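O-ureido-L-serine synthase (Streptomyces lavendulae, PDB 3X44) catalyses the pyridoxal-phosphate-dependent addition of hydroxyurea to O-acetyl-L-serine, giving O-ureido-L-serine for the biosynthesis of the antibiotic D-cycloserine. Local coordinates at residues L46-S49 with V50-A54; L201-S204 with N205-M208; G305-E308 with G309-A313. The protein carries 1 engineered substitution. All blocks are in the same frame, centred on the assembly; numbering follows the deposited sequence.

Contact 1: residues L46-S49 with V50-A54; sequences LALS and VVLDA
Leu46 O accepts the N-H of Val50 at 2.9 Å. The bond is almost straight, with an N-H...O angle of 176°. It belongs to a run of backbone bonds, each spanning four residues, within helix 43-56. Leu48 O takes Leu52 N, and Ser49 O takes Asp53 N. The bond from Val51 N to Ala47 O is longer, at 3.2 Å.

The side chains of Leu46 and Val50 run alongside each other in the same direction. CD2 of Leu46 meets CG2 of Val50 at 4.0 Å. This Val50 methyl lies beside its own backbone N, which carries it back to within 3.3 Å of Leu46 O. Val51 CG2 approaches Ala47 O in a similar way, at 3.2 Å. Leu48 and Leu52 cross obliquely one turn apart. Leu52 CG is anti to its carbonyl carbon (chi1 -69°), and this turns the branch back toward Leu48. CD1 of Leu52 then rests 3.7 Å from CG of Leu48, and CG of Leu52 lies 3.8 Å from CD1 of Leu48.

The faces of the helix pack against different parts of the enzyme. Ala47 and Val51 touch Val81 of helix 73-85, while Leu48 and Ser49 touch Tyr151 of helix 147-164. Leu52 packs on Gly166 of the second subunit. The same helix begins at the engineered Ala43, the position of the lysine that carries pyridoxal phosphate in the natural enzyme, and the Leu46 side chain is about 5 Å from the bound aldimine of O-ureido-L-serine with the cofactor.

Polar side chains find partners beyond these apolar pairs. Ser49 OG bonds to Ala147 O, and Asp53 OD1 makes a salt bridge with Lys57. Across this contact, backbone hydrogen bonds set the spacing, and apolar branches one turn apart meet on the outside of the helix.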
# COMPACT_ATOMS: atom_id res chain seq x y z
N LEU A 46 -13.50 -5.08 15.17
CA LEU A 46 -13.89 -5.28 16.55
C LEU A 46 -13.41 -6.64 17.05
O LEU A 46 -12.83 -6.74 18.13
CB LEU A 46 -15.42 -5.19 16.66
CG LEU A 46 -16.11 -5.46 18.00
CD1 LEU A 46 -17.47 -4.78 17.98
CD2 LEU A 46 -16.28 -6.95 18.22
N ALA A 47 -13.63 -7.68 16.25
CA ALA A 47 -13.23 -9.03 16.62
C ALA A 47 -11.76 -9.14 16.97
O ALA A 47 -11.40 -9.72 17.99
CB ALA A 47 -13.58 -10.00 15.50
N LEU A 48 -10.91 -8.57 16.12
CA LEU A 48 -9.47 -8.60 16.34
C LEU A 48 -9.10 -7.79 17.58
O LEU A 48 -8.32 -8.23 18.43
CB LEU A 48 -8.74 -8.02 15.12
CG LEU A 48 -7.22 -7.91 15.22
CD1 LEU A 48 -6.61 -9.30 15.24
CD2 LEU A 48 -6.69 -7.10 14.05
N SER A 49 -9.69 -6.61 17.69
CA SER A 49 -9.41 -5.72 18.80
C SER A 49 -9.74 -6.31 20.16
O SER A 49 -8.91 -6.27 21.06
CB SER A 49 -10.16 -4.41 18.63
OG SER A 49 -9.75 -3.49 19.63
N VAL A 50 -10.95 -6.83 20.30
CA VAL A 50 -11.39 -7.41 21.56
C VAL A 50 -10.52 -8.60 21.96
O VAL A 50 -10.14 -8.75 23.13
CB VAL A 50 -12.86 -7.86 21.48
CG1 VAL A 50 -13.25 -8.58 22.76
CG2 VAL A 50 -13.77 -6.64 21.26
N VAL A 51 -10.19 -9.44 20.99
CA VAL A 51 -9.36 -10.62 21.22
C VAL A 51 -7.93 -10.23 21.62
O VAL A 51 -7.39 -10.76 22.59
CB VAL A 51 -9.33 -11.52 19.96
CG1 VAL A 51 -8.19 -12.52 20.05
CG2 VAL A 51 -10.65 -12.24 19.82
N LEU A 52 -7.33 -9.31 20.88
CA LEU A 52 -5.97 -8.86 21.18
C LEU A 52 -5.92 -8.21 22.57
O LEU A 52 -5.01 -8.46 23.35
CB LEU A 52 -5.51 -7.84 20.13
CG LEU A 52 -5.25 -8.35 18.71
CD1 LEU A 52 -4.74 -7.20 17.86
CD2 LEU A 52 -4.24 -9.49 18.72
N ASP A 53 -6.92 -7.38 22.86
CA ASP A 53 -7.01 -6.70 24.15
C ASP A 53 -7.13 -7.72 25.28
O ASP A 53 -6.46 -7.60 26.31
CB ASP A 53 -8.24 -5.79 24.15
CG ASP A 53 -8.52 -5.19 25.53
OD1 ASP A 53 -7.83 -4.23 25.90
OD2 ASP A 53 -9.44 -5.68 26.22
N ALA A 54 -7.99 -8.71 25.08
CA ALA A 54 -8.21 -9.76 26.06
C ALA A 54 -6.92 -10.55 26.30
O ALA A 54 -6.61 -10.91 27.44
CB ALA A 54 -9.31 -10.70 25.60

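Contact 2: residues L201-S204 with N205-M208; sequences LEPS and NAAM
A type I beta turn runs from Pro203 to Ala206, closed by Ala206 N donating to Pro203 O at 2.8 Å. The N-H points well at the oxygen (165°), yet the donor stands above the carbonyl plane, 61° out of it. On the apolar side, CG of the proline ring meets the Ala206 methyl, CB, at 3.9 Å. Asn205 has chi1 42°, its CG set between backbone N and carbonyl carbon, and OD1 comes to 3.5 Å from Pro203 CB.

This turn takes the chain out of strand 197-203, which lies between strands 171-174 and 238-242 in the larger sheet of the enzyme. An inverse gamma turn centred on Ala207 follows, with a weak bond from Met208 N to Ala206 O, and leads into helix 208-211.

Glu202 reaches across to that helix from the strand. Its OE1 accepts Leu209 N and its OE2 accepts Ala210 N, so both carboxylate oxygens are held by backbone amides. The opening of the helix would probably stabilise the negative charge. Glu202 OE1 also takes a water at 2.8 Å, and that water donates to Ala206 O as well. A second water bridges Ser204 and Ala207: it donates to Ser204 O at 3.0 Å and accepts Ala207 N at 2.8 Å.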
# COMPACT_ATOMS: atom_id res chain seq x y z
N LEU A 201 -27.72 7.63 11.45
CA LEU A 201 -29.10 7.28 11.14
C LEU A 201 -29.55 6.05 11.90
O LEU A 201 -28.74 5.26 12.38
CB LEU A 201 -29.25 7.04 9.63
CG LEU A 201 -28.38 5.93 9.03
CD1 LEU A 201 -29.15 4.62 9.00
CD2 LEU A 201 -27.95 6.33 7.62
N GLU A 202 -30.87 5.91 12.04
CA GLU A 202 -31.47 4.77 12.70
C GLU A 202 -32.58 4.31 11.76
O GLU A 202 -33.04 5.08 10.91
CB GLU A 202 -32.10 5.17 14.04
CG GLU A 202 -31.29 6.14 14.87
CD GLU A 202 -31.93 6.36 16.23
OE1 GLU A 202 -31.81 5.46 17.09
OE2 GLU A 202 -32.55 7.43 16.44
N PRO A 203 -33.01 3.04 11.87
CA PRO A 203 -34.08 2.58 10.98
C PRO A 203 -35.36 3.32 11.36
O PRO A 203 -35.59 3.60 12.54
CB PRO A 203 -34.17 1.08 11.25
CG PRO A 203 -32.89 0.72 12.00
CD PRO A 203 -32.53 1.97 12.76
N SER A 204 -36.18 3.64 10.36
CA SER A 204 -37.44 4.34 10.60
C SER A 204 -38.25 3.65 11.69
O SER A 204 -38.92 4.30 12.49
CB SER A 204 -38.29 4.38 9.33
OG SER A 204 -37.68 5.16 8.31
N ASN A 205 -38.19 2.32 11.71
CA ASN A 205 -38.95 1.53 12.68
C ASN A 205 -38.19 1.14 13.94
O ASN A 205 -38.67 0.34 14.74
CB ASN A 205 -39.52 0.27 12.00
CG ASN A 205 -38.52 -0.40 11.06
OD1 ASN A 205 -37.49 0.17 10.71
ND2 ASN A 205 -38.85 -1.62 10.63
N ALA A 206 -37.00 1.71 14.14
CA ALA A 206 -36.23 1.39 15.33
C ALA A 206 -35.42 2.59 15.81
O ALA A 206 -34.22 2.49 16.06
CB ALA A 206 -35.31 0.20 15.06
N ALA A 207 -36.10 3.73 15.92
CA ALA A 207 -35.46 4.96 16.37
C ALA A 207 -35.35 4.92 17.90
O ALA A 207 -36.06 5.63 18.61
CB ALA A 207 -36.27 6.16 15.93
N MET A 208 -34.46 4.05 18.38
CA MET A 208 -34.23 3.87 19.80
C MET A 208 -33.62 5.09 20.47
O MET A 208 -34.06 5.51 21.54
CB MET A 208 -33.32 2.65 20.01
CG MET A 208 -33.18 2.18 21.45
SD MET A 208 -34.72 1.50 22.11
CE MET A 208 -35.14 2.74 23.29
O HOH W 1 -31.52 2.76 16.53
O HOH W 2 -38.88 4.13 15.44

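Contact 3: residues G305-E308 with G309-A313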
# COMPACT_ATOMS: atom_id res chain seq x y z
N GLY A 305 -38.23 -10.87 -5.47
CA GLY A 305 -38.56 -10.66 -6.87
C GLY A 305 -37.44 -10.98 -7.85
O GLY A 305 -37.62 -10.83 -9.07
N VAL A 306 -36.29 -11.41 -7.35
CA VAL A 306 -35.17 -11.74 -8.22
C VAL A 306 -35.40 -13.07 -8.92
O VAL A 306 -35.69 -14.08 -8.29
CB VAL A 306 -33.83 -11.79 -7.45
CG1 VAL A 306 -32.75 -12.40 -8.32
CG2 VAL A 306 -33.43 -10.37 -7.03
N ASP A 307 -35.27 -13.05 -10.24
CA ASP A 307 -35.47 -14.22 -11.08
C ASP A 307 -34.22 -15.09 -11.18
O ASP A 307 -33.18 -14.65 -11.67
CB ASP A 307 -35.89 -13.75 -12.48
CG ASP A 307 -36.24 -14.89 -13.41
OD1 ASP A 307 -36.69 -14.61 -14.53
OD2 ASP A 307 -36.06 -16.06 -13.02
N GLU A 308 -34.32 -16.33 -10.72
CA GLU A 308 -33.19 -17.25 -10.78
C GLU A 308 -33.21 -18.08 -12.06
O GLU A 308 -32.29 -18.87 -12.31
CB GLU A 308 -33.21 -18.18 -9.57
CG GLU A 308 -32.88 -17.50 -8.26
CD GLU A 308 -33.26 -18.34 -7.05
OE1 GLU A 308 -33.13 -19.58 -7.13
OE2 GLU A 308 -33.69 -17.76 -6.03
N GLY A 309 -34.25 -17.89 -12.87
CA GLY A 309 -34.37 -18.64 -14.11
C GLY A 309 -33.76 -17.97 -15.33
O GLY A 309 -33.23 -16.87 -15.25
N SER A 310 -33.84 -18.65 -16.47
CA SER A 310 -33.30 -18.13 -17.72
C SER A 310 -34.14 -16.99 -18.28
O SER A 310 -35.36 -16.97 -18.11
CB SER A 310 -33.21 -19.26 -18.75
OG SER A 310 -32.10 -19.08 -19.61
N ASP A 311 -33.49 -16.05 -18.95
CA ASP A 311 -34.19 -14.90 -19.54
C ASP A 311 -34.79 -15.21 -20.90
O ASP A 311 -34.66 -14.43 -21.84
CB ASP A 311 -33.23 -13.72 -19.67
CG ASP A 311 -32.99 -13.00 -18.35
OD1 ASP A 311 -33.94 -12.95 -17.54
OD2 ASP A 311 -31.87 -12.50 -18.13
N ASP A 312 -35.46 -16.35 -21.00
CA ASP A 312 -36.08 -16.76 -22.26
C ASP A 312 -37.06 -15.70 -22.76
O ASP A 312 -37.13 -15.42 -23.96
CB ASP A 312 -36.82 -18.09 -22.07
CG ASP A 312 -35.88 -19.23 -21.72
OD1 ASP A 312 -36.34 -20.20 -21.08
OD2 ASP A 312 -34.69 -19.16 -22.08
N ALA A 313 -37.80 -15.10 -21.83
CA ALA A 313 -38.78 -14.07 -22.16
C ALA A 313 -38.10 -12.83 -22.71
O ALA A 313 -38.53 -12.28 -23.73
CB ALA A 313 -39.60 -13.71 -20.92
O HOH W 3 -37.04 -14.98 -17.02
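An Asx turn at Asp307 shapes the loop that leads to helix 312-319. OD2 of Asp307 accepts the N-H of Gly309 at 2.6 Å, with an N-H...O angle of 152°. The donor comes from above the carboxylate plane, 38° out of it. Asp307 CG is anti to the backbone N and beside the carbonyl carbon (chi1 -175°). The carboxylate therefore follows the chain forward and can meet the amide two residues on. Gly309 CA lies close by as well, 3.3 Å from the same OD2.

The second oxygen, OD1, extends the link through water. A water donates to Asp307 OD1 at 2.5 Å and to Ser310 O at 2.8 Å. The carboxylate thus ties down the loop at two points, one direct and one bridged. Asp311 OD1 lies 4.4 Å from Asp307 OD1. These two like charges do not touch, and Asp311 OD1 has a salt bridge with Arg106 of the third subunit, which should ease their repulsion.

Much of this loop is held by that neighbouring chain. Arg106 of the third subunit also bonds to Asp307 O through NE, and Arg102 of the third subunit bonds to Glu308 O. Ser310 OG takes Leu114 N of the third subunit, while Asp311 OD2 takes Leu112 N of the same chain. Asp311 occupies the N-cap position without making a capping bond with its side chain. It is also the centre of an inverse gamma turn, spanned by a weak bond from Asp312 N to Ser310 O. An Asx turn followed by a tight turn thus leads into a C-terminal helix, within a subunit interface of the homotetramer.

How the contacts relate
The three contacts follow one another along the chain and do not touch. Contact 1 and contact 2 have centres 28 Å apart. The bound ligand lies close to contact 1, at Leu46, and farther from contact 2, about 9 Å from the Pro203 side chain. Contact 1 lies on the helix that begins at the cofactor-lysine position, while contact 2 lies at the end of a strand in the larger sheet. Contact 3 is remote from the annotated sites, its centre 44 Å from that of contact 1 and 34 Å from that of contact 2. Contact 1 touches the second subunit and contact 3 the third.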